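Local coordinates for dihydropteridine reductase (Caenorhabditis elegans, PDB 1OOE), which probably catalyses the NADH- or NADPH-dependent reduction of quinonoid dihydrobiopterin to tetrahydrobiopterin, as a homodimeric member of the short-chain dehydrogenase/reductase family, at residues Glu57-Ile60 and Leu61-Ala65; Ser202-Leu205 and Leu206-Thr210; Ser155-Ala159 and Lys160-Leu164; Gly163-Asp166 and Asn167-Val170. All coordinates share one frame; numbering follows the deposited sequence. Where two conformers were deposited one is given.

Contact 1: Glu57-Ile60 and Leu61-Ala65; sequences EQSI and LEQTA
Leu61 folds its isobutyl end back over Glu57, one turn earlier on helix 53-68: Leu61 CD2 meets Glu57 CG and OE2 alike, each at 3.9 Å. Leu61 N donates to Glu57 O at 2.9 Å. Both side chains also touch Lys113 of helix 93-118. Ile60 runs alongside Thr64, the two pointing the same way, and packs on Ile110 of that helix and on Ile33 of strand 28-34. Ile60 O takes two bonds, from Thr64 OG1 at 2.9 Å and Thr64 N at 3.0 Å, arriving from opposite faces of the carbonyl plane. Thr64 OG1, anti to its own carbonyl carbon (chi1 -60°), is thereby turned back along the helix. On another flank Gln63 NE2 donates to Ser59 OG at 3.0 Å, weakly to Ser59 O, and also to Leu46 O at the end of strand 43-46. A leucine in place of Gln63 would probably leave Ser59 OG and Leu46 O without this shared donor. The buried threonine hydroxyl is thus satisfied within its own helix, while the glutamine amide ties that helix to the sheet edge.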
loop_
_atom_site.group_PDB
_atom_site.type_symbol
_atom_site.label_atom_id
_atom_site.label_comp_id
_atom_site.label_asym_id
_atom_site.label_seq_id
_atom_site.Cartn_x
_atom_site.Cartn_y
_atom_site.Cartn_z
ATOM N N GLU A 57 -13.503 8.928 7.749
ATOM C CA GLU A 57 -12.632 9.544 8.744
ATOM C C GLU A 57 -13.412 10.584 9.542
ATOM O O GLU A 57 -13.438 10.552 10.772
ATOM C CB GLU A 57 -11.433 10.245 8.089
ATOM C CG GLU A 57 -10.629 11.062 9.107
ATOM C CD GLU A 57 -9.638 12.028 8.490
ATOM O OE1 GLU A 57 -9.874 12.511 7.364
ATOM O OE2 GLU A 57 -8.624 12.324 9.156
ATOM N N GLN A 58 -14.057 11.502 8.834
ATOM C CA GLN A 58 -14.810 12.560 9.494
ATOM C C GLN A 58 -15.863 12.030 10.455
ATOM O O GLN A 58 -15.945 12.471 11.602
ATOM C CB GLN A 58 -15.479 13.468 8.456
ATOM C CG GLN A 58 -16.131 14.700 9.069
ATOM C CD GLN A 58 -16.691 15.642 8.022
ATOM O OE1 GLN A 58 -16.003 16.002 7.068
ATOM N NE2 GLN A 58 -17.940 16.054 8.201
ATOM N N SER A 59 -16.663 11.074 9.995
ATOM C CA SER A 59 -17.724 10.516 10.823
ATOM C C SER A 59 -17.188 9.788 12.048
ATOM O O SER A 59 -17.678 9.984 13.158
ATOM C CB SER A 59 -18.591 9.561 10.002
ATOM O OG SER A 59 -19.683 9.094 10.772
ATOM N N ILE A 60 -16.180 8.948 11.845
ATOM C CA ILE A 60 -15.597 8.198 12.948
ATOM C C ILE A 60 -14.948 9.139 13.968
ATOM O O ILE A 60 -15.121 8.972 15.175
ATOM C CB ILE A 60 -14.565 7.175 12.422
ATOM C CG1 ILE A 60 -15.289 6.098 11.603
ATOM C CG2 ILE A 60 -13.826 6.524 13.580
ATOM C CD1 ILE A 60 -14.360 5.210 10.783
ATOM N N LEU A 61 -14.221 10.141 13.484
ATOM C CA LEU A 61 -13.579 11.091 14.389
ATOM C C LEU A 61 -14.607 11.913 15.163
ATOM O O LEU A 61 -14.452 12.136 16.362
ATOM C CB LEU A 61 -12.642 12.027 13.620
ATOM C CG LEU A 61 -11.184 11.576 13.486
ATOM C CD1 LEU A 61 -11.121 10.187 12.874
ATOM C CD2 LEU A 61 -10.416 12.583 12.641
ATOM N N GLU A 62 -15.658 12.362 14.485
ATOM C CA GLU A 62 -16.677 13.157 15.163
ATOM C C GLU A 62 -17.346 12.355 16.268
ATOM O O GLU A 62 -17.504 12.845 17.384
ATOM C CB GLU A 62 -17.743 13.645 14.173
ATOM C CG GLU A 62 -17.220 14.586 13.102
ATOM C CD GLU A 62 -18.309 15.065 12.154
ATOM O OE1 GLU A 62 -19.180 14.249 11.778
ATOM O OE2 GLU A 62 -18.287 16.254 11.774
ATOM N N GLN A 63 -17.732 11.121 15.956
ATOM C CA GLN A 63 -18.397 10.264 16.930
ATOM C C GLN A 63 -17.509 9.896 18.107
ATOM O O GLN A 63 -17.970 9.842 19.249
ATOM C CB GLN A 63 -18.886 8.982 16.264
ATOM C CG GLN A 63 -19.985 9.182 15.247
ATOM C CD GLN A 63 -20.407 7.872 14.628
ATOM O OE1 GLN A 63 -20.998 7.020 15.293
ATOM N NE2 GLN A 63 -20.086 7.691 13.354
ATOM N N THR A 64 -16.237 9.628 17.835
ATOM C CA THR A 64 -15.319 9.256 18.905
ATOM C C THR A 64 -15.062 10.439 19.838
ATOM O O THR A 64 -14.996 10.274 21.062
ATOM C CB THR A 64 -13.984 8.739 18.333
ATOM O OG1 THR A 64 -14.240 7.582 17.523
ATOM C CG2 THR A 64 -13.027 8.355 19.457
ATOM N N ALA A 65 -14.930 11.629 19.263
ATOM C CA ALA A 65 -14.695 12.828 20.058
ATOM C C ALA A 65 -15.908 13.142 20.930
ATOM O O ALA A 65 -15.763 13.562 22.079
ATOM C CB ALA A 65 -14.379 14.012 19.149
#

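Contact 2: Ser202-Leu205 and Leu206-Thr210; sequences SEHL and LKWTT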
loop_
_atom_site.group_PDB
_atom_site.type_symbol
_atom_site.label_atom_id
_atom_site.label_comp_id
_atom_site.label_asym_id
_atom_site.label_seq_id
_atom_site.Cartn_x
_atom_site.Cartn_y
_atom_site.Cartn_z
ATOM N N SER A 202 -5.326 -11.363 23.272
ATOM C CA SER A 202 -5.973 -10.476 24.235
ATOM C C SER A 202 -5.088 -10.284 25.459
ATOM O O SER A 202 -4.945 -9.168 25.964
ATOM C CB SER A 202 -7.331 -11.042 24.665
ATOM O OG SER A 202 -8.200 -11.176 23.554
ATOM N N GLU A 203 -4.495 -11.377 25.929
ATOM C CA GLU A 203 -3.616 -11.329 27.088
ATOM C C GLU A 203 -2.397 -10.449 26.833
ATOM O O GLU A 203 -2.005 -9.659 27.698
ATOM C CB GLU A 203 -3.182 -12.746 27.476
ATOM C CG GLU A 203 -4.224 -13.493 28.298
ATOM C CD GLU A 203 -3.962 -14.985 28.365
ATOM O OE1 GLU A 203 -2.780 -15.385 28.370
ATOM O OE2 GLU A 203 -4.940 -15.759 28.423
ATOM N N HIS A 204 -1.796 -10.564 25.652
ATOM C CA HIS A 204 -0.634 -9.736 25.365
ATOM C C HIS A 204 -1.001 -8.270 25.204
ATOM O O HIS A 204 -0.236 -7.391 25.601
ATOM C CB HIS A 204 0.120 -10.244 24.132
ATOM C CG HIS A 204 1.056 -11.373 24.435
ATOM N ND1 HIS A 204 0.618 -12.651 24.706
ATOM C CD2 HIS A 204 2.404 -11.401 24.565
ATOM C CE1 HIS A 204 1.657 -13.418 24.992
ATOM N NE2 HIS A 204 2.752 -12.683 24.914
ATOM N N LEU A 205 -2.170 -7.988 24.636
ATOM C CA LEU A 205 -2.567 -6.593 24.491
ATOM C C LEU A 205 -2.740 -5.958 25.871
ATOM O O LEU A 205 -2.324 -4.819 26.090
ATOM C CB LEU A 205 -3.863 -6.469 23.689
ATOM C CG LEU A 205 -3.765 -6.763 22.189
ATOM C CD1 LEU A 205 -5.152 -6.704 21.566
ATOM C CD2 LEU A 205 -2.831 -5.758 21.525
ATOM N N LEU A 206 -3.345 -6.684 26.807
ATOM C CA LEU A 206 -3.526 -6.136 28.154
ATOM C C LEU A 206 -2.161 -5.903 28.806
ATOM O O LEU A 206 -1.945 -4.877 29.458
ATOM C CB LEU A 206 -4.376 -7.076 29.025
ATOM C CG LEU A 206 -4.619 -6.624 30.475
ATOM C CD1 LEU A 206 -5.310 -5.268 30.484
ATOM C CD2 LEU A 206 -5.465 -7.655 31.205
ATOM N N LYS A 207 -1.238 -6.842 28.618
ATOM C CA LYS A 207 0.101 -6.711 29.191
ATOM C C LYS A 207 0.846 -5.501 28.633
ATOM O O LYS A 207 1.406 -4.704 29.387
ATOM C CB LYS A 207 0.939 -7.967 28.929
ATOM C CG LYS A 207 2.313 -7.916 29.599
ATOM C CD LYS A 207 3.166 -9.147 29.319
ATOM C CE LYS A 207 3.586 -9.228 27.855
ATOM N NZ LYS A 207 4.583 -10.320 27.626
ATOM N N TRP A 208 0.860 -5.368 27.310
ATOM C CA TRP A 208 1.550 -4.250 26.682
ATOM C C TRP A 208 0.888 -2.915 27.021
ATOM O O TRP A 208 1.554 -1.876 27.059
ATOM C CB TRP A 208 1.601 -4.432 25.159
ATOM C CG TRP A 208 2.321 -5.677 24.695
ATOM C CD1 TRP A 208 3.384 -6.284 25.296
ATOM C CD2 TRP A 208 2.058 -6.422 23.497
ATOM N NE1 TRP A 208 3.804 -7.363 24.545
ATOM C CE2 TRP A 208 3.006 -7.467 23.435
ATOM C CE3 TRP A 208 1.116 -6.304 22.467
ATOM C CZ2 TRP A 208 3.038 -8.391 22.383
ATOM C CZ3 TRP A 208 1.147 -7.223 21.419
ATOM C CH2 TRP A 208 2.103 -8.251 21.387
ATOM N N THR A 209 -0.416 -2.939 27.271
ATOM C CA THR A 209 -1.138 -1.714 27.604
ATOM C C THR A 209 -0.807 -1.229 29.013
ATOM O O THR A 209 -0.624 -0.029 29.241
ATOM C CB THR A 209 -2.670 -1.917 27.501
ATOM O OG1 THR A 209 -3.021 -2.252 26.153
ATOM C CG2 THR A 209 -3.409 -0.644 27.893
ATOM N N THR A 210 -0.712 -2.170 29.946
ATOM C CA THR A 210 -0.437 -1.848 31.347
ATOM C C THR A 210 1.036 -1.794 31.758
ATOM O O THR A 210 1.384 -1.115 32.729
ATOM C CB THR A 210 -1.161 -2.840 32.278
ATOM O OG1 THR A 210 -0.706 -4.171 32.013
ATOM C CG2 THR A 210 -2.661 -2.774 32.055
#
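His204 turns the edge of its imidazole toward the face of the Trp208 indole one turn later on helix 198-210, a helix packed against the Rossmann-type sheet of this short-chain dehydrogenase/reductase. It is an offset edge-to-face pair, the His204 ring and the six-membered ring of Trp208 having centroids 5.5 Å apart and planes at 66°. His204 CB adds a CH-pi contact, 3.9 Å from the centroid of that six-membered ring and almost straight above it. A bond from His204 ND1 to Phe200 O also fixes the ring's rotation, and the ring meets that of Phe200. Lys207 lies side by side with His204, both pointing the same way. A bend at chi3 (68°) in its otherwise extended chain brings Lys207 NZ to 3.9 Å from His204 CD2. Lys207 NZ and Trp208 NE1 both bind a sulfonate oxygen of a MES molecule, probably from the crystallisation liquor. Leu205 crosses the indole at a slant, its CD2 being 4.1 Å from Trp208 CE3, and also packs on Ile19 of helix 14-25. Leu205 O takes two bonds from Thr209, one from N at 2.9 Å and one from OG1 at 2.7 Å, the hydroxyl standing 36° above the carbonyl plane.

Contact 3: Ser155-Ala159 and Lys160-Leu164; sequences SSLAA and KDSGL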
loop_
_atom_site.group_PDB
_atom_site.type_symbol
_atom_site.label_atom_id
_atom_site.label_comp_id
_atom_site.label_asym_id
_atom_site.label_seq_id
_atom_site.Cartn_x
_atom_site.Cartn_y
_atom_site.Cartn_z
ATOM N N SER A 155 6.059 1.454 10.188
ATOM C CA SER A 155 7.406 1.996 10.325
ATOM C C SER A 155 7.402 3.518 10.396
ATOM O O SER A 155 8.176 4.101 11.150
ATOM C CB SER A 155 8.322 1.521 9.184
ATOM O OG SER A 155 8.027 2.147 7.946
ATOM N N SER A 156 6.526 4.162 9.627
ATOM C CA SER A 156 6.451 5.622 9.648
ATOM C C SER A 156 5.920 6.146 10.985
ATOM O O SER A 156 6.410 7.146 11.502
ATOM C CB SER A 156 5.562 6.129 8.509
ATOM O OG SER A 156 6.160 5.875 7.249
ATOM N N LEU A 157 4.921 5.471 11.543
ATOM C CA LEU A 157 4.342 5.889 12.820
ATOM C C LEU A 157 5.309 5.748 13.997
ATOM O O LEU A 157 5.280 6.554 14.935
ATOM C CB LEU A 157 3.068 5.088 13.109
ATOM C CG LEU A 157 1.896 5.296 12.145
ATOM C CD1 LEU A 157 0.808 4.285 12.447
ATOM C CD2 LEU A 157 1.358 6.718 12.270
ATOM N N ALA A 158 6.168 4.735 13.949
ATOM C CA ALA A 158 7.124 4.509 15.028
ATOM C C ALA A 158 8.247 5.539 15.015
ATOM O O ALA A 158 8.911 5.753 16.031
ATOM C CB ALA A 158 7.707 3.102 14.924
ATOM N N ALA A 159 8.450 6.174 13.865
ATOM C CA ALA A 159 9.496 7.176 13.707
ATOM C C ALA A 159 9.166 8.486 14.410
ATOM O O ALA A 159 8.017 8.755 14.762
ATOM C CB ALA A 159 9.759 7.428 12.229
ATOM N N LYS A 160 10.197 9.298 14.608
ATOM C CA LYS A 160 10.062 10.587 15.270
ATOM C C LYS A 160 9.200 11.557 14.466
ATOM O O LYS A 160 9.298 11.623 13.239
ATOM C CB LYS A 160 11.453 11.187 15.492
ATOM C CG LYS A 160 11.469 12.469 16.297
ATOM C CD LYS A 160 12.896 12.935 16.540
ATOM C CE LYS A 160 12.918 14.235 17.319
ATOM N NZ LYS A 160 12.173 15.304 16.603
ATOM N N ASP A 161 8.359 12.305 15.177
ATOM C CA ASP A 161 7.464 13.300 14.585
ATOM C C ASP A 161 6.444 12.742 13.597
ATOM O O ASP A 161 6.121 13.381 12.592
ATOM C CB ASP A 161 8.274 14.411 13.912
ATOM C CG ASP A 161 9.136 15.178 14.897
ATOM O OD1 ASP A 161 8.628 15.520 15.984
ATOM O OD2 ASP A 161 10.315 15.442 14.582
ATOM N N SER A 162 5.924 11.557 13.897
ATOM C CA SER A 162 4.922 10.927 13.046
ATOM C C SER A 162 3.545 11.450 13.433
ATOM O O SER A 162 2.594 11.366 12.659
ATOM C CB SER A 162 4.935 9.421 13.253
ATOM O OG SER A 162 4.392 9.115 14.527
ATOM N N GLY A 163 3.440 11.973 14.650
ATOM C CA GLY A 163 2.170 12.482 15.126
ATOM C C GLY A 163 1.683 11.741 16.360
ATOM O O GLY A 163 0.795 12.220 17.066
ATOM N N LEU A 164 2.250 10.567 16.620
ATOM C CA LEU A 164 1.853 9.801 17.798
ATOM C C LEU A 164 2.390 10.506 19.036
ATOM O O LEU A 164 3.414 11.185 18.975
ATOM C CB LEU A 164 2.393 8.368 17.730
ATOM C CG LEU A 164 1.740 7.470 16.672
ATOM C CD1 LEU A 164 2.287 6.057 16.798
ATOM C CD2 LEU A 164 0.224 7.475 16.849
#
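Ser162 reaches back to the last turn of helix 141-158, where its OG donates to Leu157 O at 2.7 Å. A chi1 of 71° places OG there, between the backbone N and the carbonyl carbon, on the side that faces the helix end. The hydroxyl meets the carbonyl well off its axis, with a C=O...OG angle of 120°. Ser162 CB lies against Ser156 O at 3.2 Å. The same OG also receives a weak bond from Leu164 N, at 3.3 Å but nearly straight, so one hydroxyl links the helix carbonyl to the backbone of the departing chain. With the hydroxyl gone, as in an alanine here, Leu157 O would probably lose this donor and the Leu164 backbone its weak tie to the helix end. Leu164 itself points toward the helix: with CG anti to the carbonyl carbon (chi1 -70°), its CD1 comes to 3.9 Å from Leu157 CB. Both leucines also rest on helix 93-118, Leu157 on Ala112 and Leu164 on Ala115. Lys160 leads the other way. Its chain is extended until chi4 bends it, carrying NZ to Asp161 OD2 at 2.7 Å in a salt bridge on the syn side of the carboxylate but out of its plane. Across the dimer interface Ser156 OG is bonded to Thr137 N of the second subunit, and Ala159 packs on Pro138 of that subunit. The chain leaves the helix through a type II beta turn from Ala159 to Ser162, part of the helix-to-strand connection of a Rossmann-type fold.

Contact 4: Gly163-Asp166 and Asn167-Val170; sequences GLPD and NSAV
Ser168 grips Pro165 O twice. Ser168 OG donates to Pro165 O at 2.6 Å and Ser168 N to the same Pro165 O at 3.2 Å, and the two donors use the carbonyl differently: OG is tilted only 19° from the carbonyl plane, whereas N stands above it, 37° out. The hydroxyl is brought there by a chi1 of 64°, which turns it inward over the loop and not away from it. In that position Ser168 OG also lies against carbon, 3.5 Å from Leu164 CB and 3.7 Å from both CG and CD of the Pro165 ring. Pro165 thus gives the hydroxyl both a main-chain acceptor and a ring to lie against. The bond from Ser168 N closes a type II beta turn from Pro165 to Ser168, with Asp166 and Asn167 at its corners. Asn167 takes the third position with a positive phi, as that turn type requires. The turn reverses the chain between helix 141-158 and strand 169-175, within a helix-to-strand connection of the Rossmann-type fold. Beyond it Leu164 extends CD1 to 4.3 Å from Val170 CB, an apolar touch between the loop and the start of the strand. Val170 also packs on Ala158, the end of the preceding helix. The backbone of Ala169 pairs with Gly123 and Leu125 of strand 123-128, and that of Val170 with Gly219 and with Ser218 OG in the loop before strand 221-227.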
loop_
_atom_site.group_PDB
_atom_site.type_symbol
_atom_site.label_atom_id
_atom_site.label_comp_id
_atom_site.label_asym_id
_atom_site.label_seq_id
_atom_site.Cartn_x
_atom_site.Cartn_y
_atom_site.Cartn_z
ATOM N N GLY A 163 3.440 11.973 14.650
ATOM C CA GLY A 163 2.170 12.482 15.126
ATOM C C GLY A 163 1.683 11.741 16.360
ATOM O O GLY A 163 0.795 12.220 17.066
ATOM N N LEU A 164 2.250 10.567 16.620
ATOM C CA LEU A 164 1.853 9.801 17.798
ATOM C C LEU A 164 2.390 10.506 19.036
ATOM O O LEU A 164 3.414 11.185 18.975
ATOM C CB LEU A 164 2.393 8.368 17.730
ATOM C CG LEU A 164 1.740 7.470 16.672
ATOM C CD1 LEU A 164 2.287 6.057 16.798
ATOM C CD2 LEU A 164 0.224 7.475 16.849
ATOM N N PRO A 165 1.706 10.354 20.177
ATOM C CA PRO A 165 2.161 11.007 21.409
ATOM C C PRO A 165 3.486 10.484 21.948
ATOM O O PRO A 165 3.912 9.374 21.627
ATOM C CB PRO A 165 0.995 10.776 22.370
ATOM C CG PRO A 165 0.447 9.465 21.926
ATOM C CD PRO A 165 0.474 9.581 20.415
ATOM N N ASP A 166 4.137 11.299 22.771
ATOM C CA ASP A 166 5.419 10.930 23.355
ATOM C C ASP A 166 5.368 9.635 24.146
ATOM O O ASP A 166 4.391 9.354 24.847
ATOM C CB ASP A 166 5.926 12.041 24.278
ATOM C CG ASP A 166 6.202 13.333 23.542
ATOM O OD1 ASP A 166 6.880 13.286 22.494
ATOM O OD2 ASP A 166 5.749 14.396 24.019
ATOM N N ASN A 167 6.432 8.848 24.022
ATOM C CA ASN A 167 6.565 7.594 24.749
ATOM C C ASN A 167 5.586 6.497 24.342
ATOM O O ASN A 167 5.556 5.436 24.965
ATOM C CB ASN A 167 6.440 7.866 26.251
ATOM C CG ASN A 167 7.497 8.836 26.758
ATOM O OD1 ASN A 167 7.272 9.569 27.722
ATOM N ND2 ASN A 167 8.658 8.835 26.116
ATOM N N SER A 168 4.786 6.740 23.309
ATOM C CA SER A 168 3.833 5.724 22.863
ATOM C C SER A 168 4.520 4.725 21.941
ATOM O O SER A 168 5.633 4.959 21.468
ATOM C CB SER A 168 2.654 6.369 22.127
ATOM O OG SER A 168 3.074 7.005 20.933
ATOM N N ALA A 169 3.849 3.608 21.686
ATOM C CA ALA A 169 4.410 2.586 20.812
ATOM C C ALA A 169 3.351 2.067 19.859
ATOM O O ALA A 169 2.160 2.089 20.171
ATOM C CB ALA A 169 4.961 1.427 21.641
ATOM N N VAL A 170 3.795 1.625 18.687
ATOM C CA VAL A 170 2.903 1.027 17.703
ATOM C C VAL A 170 3.432 -0.394 17.499
ATOM O O VAL A 170 4.640 -0.596 17.328
ATOM C CB VAL A 170 2.896 1.806 16.355
ATOM C CG1 VAL A 170 4.300 1.905 15.786
ATOM C CG2 VAL A 170 1.968 1.120 15.368
#

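In the fold
Along the chain the order is contact 1, contact 3, contact 4, contact 2. Contacts 3 and 4 overlap in Gly163 and Leu164, and have centres 7 Å apart; together they carry the chain from helix 141-158 into strand 169-175, and Ala158 CB meets Val170 CG1 at 3.7 Å. Contact 1, on helix 53-68, lies about 22 Å from contact 3 between centres, with helix 93-118 touched by both. Contact 2, on helix 198-210, is about 26 Å from contact 1, centre to centre. Helices 53-68 and 198-210 cover different faces of the central, mostly parallel sheet, giving the layered Rossmann-type build, while contact 3 reaches the dimer interface.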